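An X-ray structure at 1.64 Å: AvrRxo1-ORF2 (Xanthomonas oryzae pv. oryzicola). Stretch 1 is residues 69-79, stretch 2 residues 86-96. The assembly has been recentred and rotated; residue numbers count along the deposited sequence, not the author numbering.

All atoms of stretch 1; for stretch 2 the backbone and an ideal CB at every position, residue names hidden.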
# COMPACT_ATOMS: atom_id res chain seq x y z
N ILE B 69 21.53 -5.48 8.31
CA ILE B 69 21.31 -4.26 7.53
C ILE B 69 21.56 -4.50 6.04
O ILE B 69 20.72 -4.15 5.20
CB ILE B 69 22.20 -3.10 8.03
CG1 ILE B 69 21.71 -2.56 9.37
CG2 ILE B 69 22.23 -1.97 7.02
CD1 ILE B 69 22.71 -1.67 10.08
N TYR B 70 22.71 -5.08 5.70
CA TYR B 70 23.10 -5.17 4.31
C TYR B 70 22.49 -6.35 3.57
O TYR B 70 22.20 -6.24 2.38
CB TYR B 70 24.62 -5.12 4.13
CG TYR B 70 25.14 -3.75 4.45
CD1 TYR B 70 24.94 -2.69 3.56
CD2 TYR B 70 25.79 -3.49 5.64
CE1 TYR B 70 25.39 -1.42 3.86
CE2 TYR B 70 26.24 -2.23 5.94
CZ TYR B 70 26.04 -1.21 5.05
OH TYR B 70 26.49 0.05 5.36
N GLU B 71 22.28 -7.46 4.26
CA GLU B 71 21.62 -8.60 3.62
C GLU B 71 20.21 -8.19 3.24
O GLU B 71 19.78 -8.40 2.10
CB GLU B 71 21.59 -9.82 4.55
CG GLU B 71 20.36 -10.70 4.35
CD GLU B 71 20.65 -12.18 4.47
OE1 GLU B 71 21.84 -12.56 4.49
OE2 GLU B 71 19.68 -12.97 4.54
N ARG B 72 19.50 -7.58 4.18
CA ARG B 72 18.13 -7.14 3.93
C ARG B 72 18.07 -6.09 2.83
O ARG B 72 17.22 -6.16 1.94
CB ARG B 72 17.49 -6.63 5.22
CG ARG B 72 16.14 -6.01 5.01
CD ARG B 72 15.49 -5.64 6.34
NE ARG B 72 15.15 -6.84 7.09
CZ ARG B 72 14.07 -7.59 6.84
NH1 ARG B 72 13.84 -8.66 7.57
NH2 ARG B 72 13.24 -7.26 5.85
N MSE B 73 18.97 -5.11 2.87
CA MSE B 73 19.00 -4.10 1.81
C MSE B 73 19.23 -4.75 0.45
O MSE B 73 18.54 -4.45 -0.52
CB MSE B 73 20.08 -3.05 2.10
CG MSE B 73 20.17 -2.00 1.03
SE MSE B 73 21.65 -0.78 1.42
CE MSE B 73 21.03 -0.19 3.14
N TYR B 74 20.18 -5.67 0.39
CA TYR B 74 20.52 -6.34 -0.85
C TYR B 74 19.31 -7.04 -1.47
O TYR B 74 19.02 -6.88 -2.65
CB TYR B 74 21.63 -7.35 -0.55
CG TYR B 74 22.11 -8.19 -1.71
CD1 TYR B 74 22.75 -7.62 -2.80
CD2 TYR B 74 21.95 -9.57 -1.70
CE1 TYR B 74 23.21 -8.39 -3.85
CE2 TYR B 74 22.41 -10.35 -2.74
CZ TYR B 74 23.03 -9.76 -3.81
OH TYR B 74 23.49 -10.53 -4.85
N TYR B 75 18.60 -7.80 -0.65
CA TYR B 75 17.50 -8.62 -1.14
C TYR B 75 16.19 -7.87 -1.28
O TYR B 75 15.47 -8.07 -2.26
CB TYR B 75 17.28 -9.83 -0.25
CG TYR B 75 18.31 -10.92 -0.47
CD1 TYR B 75 18.47 -11.50 -1.72
CD2 TYR B 75 19.12 -11.35 0.57
CE1 TYR B 75 19.41 -12.50 -1.93
CE2 TYR B 75 20.07 -12.36 0.37
CZ TYR B 75 20.20 -12.92 -0.89
OH TYR B 75 21.13 -13.91 -1.11
N VAL B 76 15.87 -7.02 -0.31
CA VAL B 76 14.55 -6.38 -0.27
C VAL B 76 14.52 -5.07 -1.04
O VAL B 76 13.58 -4.81 -1.79
CB VAL B 76 14.08 -6.15 1.16
CG1 VAL B 76 12.72 -5.48 1.18
CG2 VAL B 76 14.01 -7.47 1.90
N GLU B 77 15.55 -4.25 -0.88
CA GLU B 77 15.54 -2.93 -1.50
C GLU B 77 16.07 -2.90 -2.92
O GLU B 77 15.72 -2.02 -3.70
CB GLU B 77 16.32 -1.94 -0.66
CG GLU B 77 15.69 -1.60 0.66
CD GLU B 77 16.48 -0.53 1.37
OE1 GLU B 77 16.93 -0.78 2.52
OE2 GLU B 77 16.68 0.55 0.78
N TYR B 78 16.94 -3.85 -3.27
CA TYR B 78 17.53 -3.86 -4.60
C TYR B 78 17.36 -5.21 -5.28
O TYR B 78 18.35 -5.90 -5.56
CB TYR B 78 19.01 -3.42 -4.55
CG TYR B 78 19.15 -2.01 -4.01
CD1 TYR B 78 19.11 -0.92 -4.86
CD2 TYR B 78 19.29 -1.78 -2.65
CE1 TYR B 78 19.22 0.37 -4.37
CE2 TYR B 78 19.39 -0.50 -2.14
CZ TYR B 78 19.36 0.57 -3.02
OH TYR B 78 19.46 1.85 -2.53
N PRO B 79 16.10 -5.60 -5.54
CA PRO B 79 15.81 -6.93 -6.07
C PRO B 79 16.37 -7.16 -7.47
O PRO B 79 16.63 -8.31 -7.81
CB PRO B 79 14.27 -6.97 -6.10
CG PRO B 79 13.85 -5.55 -6.20
CD PRO B 79 14.87 -4.78 -5.40
N UNK B 86 27.90 -5.24 -7.85
CA UNK B 86 26.95 -4.21 -8.23
C UNK B 86 26.50 -3.48 -6.97
O UNK B 86 26.51 -2.25 -6.91
CB UNK B 86 25.76 -4.81 -8.98
N UNK B 87 26.11 -4.27 -5.97
CA UNK B 87 25.62 -3.76 -4.70
C UNK B 87 26.68 -2.89 -4.03
O UNK B 87 26.36 -1.91 -3.37
CB UNK B 87 25.21 -4.91 -3.78
N UNK B 88 27.94 -3.27 -4.20
CA UNK B 88 29.06 -2.49 -3.68
C UNK B 88 29.01 -1.02 -4.11
O UNK B 88 29.24 -0.12 -3.30
CB UNK B 88 30.38 -3.11 -4.14
N UNK B 89 28.73 -0.78 -5.39
CA UNK B 89 28.62 0.58 -5.91
C UNK B 89 27.51 1.35 -5.20
O UNK B 89 27.66 2.54 -4.91
CB UNK B 89 28.36 0.55 -7.42
N UNK B 90 26.39 0.67 -4.95
CA UNK B 90 25.28 1.25 -4.22
C UNK B 90 25.72 1.67 -2.82
O UNK B 90 25.50 2.82 -2.41
CB UNK B 90 24.12 0.26 -4.14
N UNK B 91 26.33 0.74 -2.09
CA UNK B 91 26.76 0.99 -0.72
C UNK B 91 27.72 2.17 -0.63
O UNK B 91 27.63 3.01 0.28
CB UNK B 91 27.42 -0.26 -0.14
N UNK B 92 28.64 2.24 -1.59
CA UNK B 92 29.60 3.34 -1.67
C UNK B 92 28.91 4.68 -1.90
O UNK B 92 29.30 5.69 -1.33
CB UNK B 92 30.61 3.08 -2.79
N UNK B 93 27.89 4.67 -2.76
CA UNK B 93 27.06 5.85 -3.00
C UNK B 93 26.39 6.29 -1.70
O UNK B 93 26.37 7.49 -1.37
CB UNK B 93 26.01 5.56 -4.07
N UNK B 94 25.86 5.33 -0.95
CA UNK B 94 25.17 5.64 0.30
C UNK B 94 26.07 6.34 1.32
O UNK B 94 25.61 7.21 2.06
CB UNK B 94 24.61 4.35 0.91
N UNK B 95 27.34 5.96 1.37
CA UNK B 95 28.24 6.59 2.32
C UNK B 95 29.02 7.75 1.74
O UNK B 95 29.95 8.25 2.35
CB UNK B 95 29.22 5.55 2.87
N UNK B 96 28.61 8.19 0.55
CA UNK B 96 29.13 9.42 -0.01
C UNK B 96 28.23 10.58 0.35
O UNK B 96 28.51 11.72 -0.02
CB UNK B 96 29.28 9.31 -1.53

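The two helices cross at 114° with axes 11.3 Å apart at closest approach, a spacing that leaves room for sizeable side chains between them. Stretch 1 offers mainly aromatic rings and one selenomethionine.

Position 86 points its CA-to-CB bond toward stretch 1, but nothing there lies within 5.5 Å of the ideal CB, so polar or charged residues fit as well as any. It is Glu-86, which makes no contact with stretch 1.

Position 87 is the most constrained. The CA of position 87 is 6.9 Å from Tyr-74 CA, and its ideal CB points toward stretch 1, 3.8 Å from Tyr-74 CD1. Beyond lies a space bordered by Tyr-70, Met-73, Tyr-74 and Tyr-78, suited to a large apolar group: Phe, Leu or Met. The residue is Phe-87, chi1 t, with 114 Å² covered, the largest share in either stretch. Tyr-74 turns its ring edge toward the Phe-87 face (centroids 5.2 Å apart, planes at 66°), and Tyr-74 CB sits 4.0 Å from the Phe-87 ring centroid. Tyr-78 CD2 approaches the ring edge, 4.0 Å from Phe-87 CE1, while Met-73 SE lies 3.7 Å from Phe-87 CZ.

Positions 88 and 89 are out of reach, so stretch 1 does not discriminate; they are Ala-88 and His-89.

Position 90 points toward stretch 1, its ideal CB 4.9 Å from Tyr-78 CZ. An aliphatic chain such as Ile, Leu or Val could cover that ring. Ile-90 does so: CG2 lies over one face, 4.1 Å from the Tyr-78 ring centroid and 26° off its normal.

Position 91 points sideways, with its ideal CB 4.6 Å from Tyr-70 CE1; a compact apolar residue such as Val or Ala would suit. Val-91, chi1 t, places CG1 3.9 Å from Tyr-70 CE1.

Positions 92 and 93 are again unconstrained by stretch 1. They hold Glu-92 and Thr-93.

Position 94 points toward stretch 1, but its ideal CB has no neighbour there within 5.5 Å, so reaching Met-73 takes a longer apolar chain, Leu, Ile or Met. Leu-94 (m, t) brings CD1 3.6 Å from Met-73 SE.

Position 95, with phi/psi -95/12, is the first to leave helical angles. Its CB points sideways, so only an extended side chain could reach the outer end of Tyr-70; several types would serve. Phe-95 ends nearer stretch 1 than its CB direction suggests, with CE2 4.1 Å from Tyr-70 CZ.

Position 96 is out of reach. Ser-96 turns back on its own stretch, OG donating to Glu-92 O at 2.9 Å.

No hydrogen bond joins the stretches.

Stretch 2 (86-96) EFAHIVETLFS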
# COMPACT_ATOMS: atom_id res chain seq x y z
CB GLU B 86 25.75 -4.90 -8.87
CG GLU B 86 24.87 -4.07 -9.77
CD GLU B 86 23.96 -4.94 -10.63
OE1 GLU B 86 23.99 -6.18 -10.44
OE2 GLU B 86 23.23 -4.41 -11.48
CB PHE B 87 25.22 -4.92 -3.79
CG PHE B 87 24.55 -4.50 -2.52
CD1 PHE B 87 23.38 -3.76 -2.55
CD2 PHE B 87 25.07 -4.87 -1.29
CE1 PHE B 87 22.76 -3.38 -1.38
CE2 PHE B 87 24.45 -4.50 -0.12
CZ PHE B 87 23.29 -3.75 -0.16
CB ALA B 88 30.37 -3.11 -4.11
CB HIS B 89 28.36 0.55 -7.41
CG HIS B 89 29.50 0.03 -8.22
ND1 HIS B 89 30.72 -0.30 -7.66
CD2 HIS B 89 29.61 -0.24 -9.54
CE1 HIS B 89 31.53 -0.74 -8.61
NE2 HIS B 89 30.88 -0.71 -9.76
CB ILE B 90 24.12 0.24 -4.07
CG1 ILE B 90 23.60 -0.18 -5.45
CG2 ILE B 90 23.01 0.80 -3.18
CD1 ILE B 90 22.89 0.91 -6.20
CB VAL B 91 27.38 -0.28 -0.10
CG1 VAL B 91 27.95 0.02 1.28
CG2 VAL B 91 26.33 -1.37 -0.00
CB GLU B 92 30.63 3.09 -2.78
CG GLU B 92 31.60 1.95 -2.48
CD GLU B 92 32.28 1.44 -3.74
OE1 GLU B 92 31.89 1.86 -4.85
OE2 GLU B 92 33.20 0.60 -3.62
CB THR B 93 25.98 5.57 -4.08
OG1 THR B 93 26.60 5.32 -5.34
CG2 THR B 93 25.03 6.75 -4.22
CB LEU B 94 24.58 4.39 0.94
CG LEU B 94 23.44 3.71 0.18
CD1 LEU B 94 22.89 2.58 1.03
CD2 LEU B 94 22.35 4.70 -0.14
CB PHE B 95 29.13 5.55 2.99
CG PHE B 95 28.39 4.69 3.95
CD1 PHE B 95 28.13 5.13 5.24
CD2 PHE B 95 27.89 3.46 3.56
CE1 PHE B 95 27.42 4.35 6.13
CE2 PHE B 95 27.18 2.68 4.44
CZ PHE B 95 26.95 3.12 5.73
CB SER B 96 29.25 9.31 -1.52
OG SER B 96 30.27 8.38 -1.87
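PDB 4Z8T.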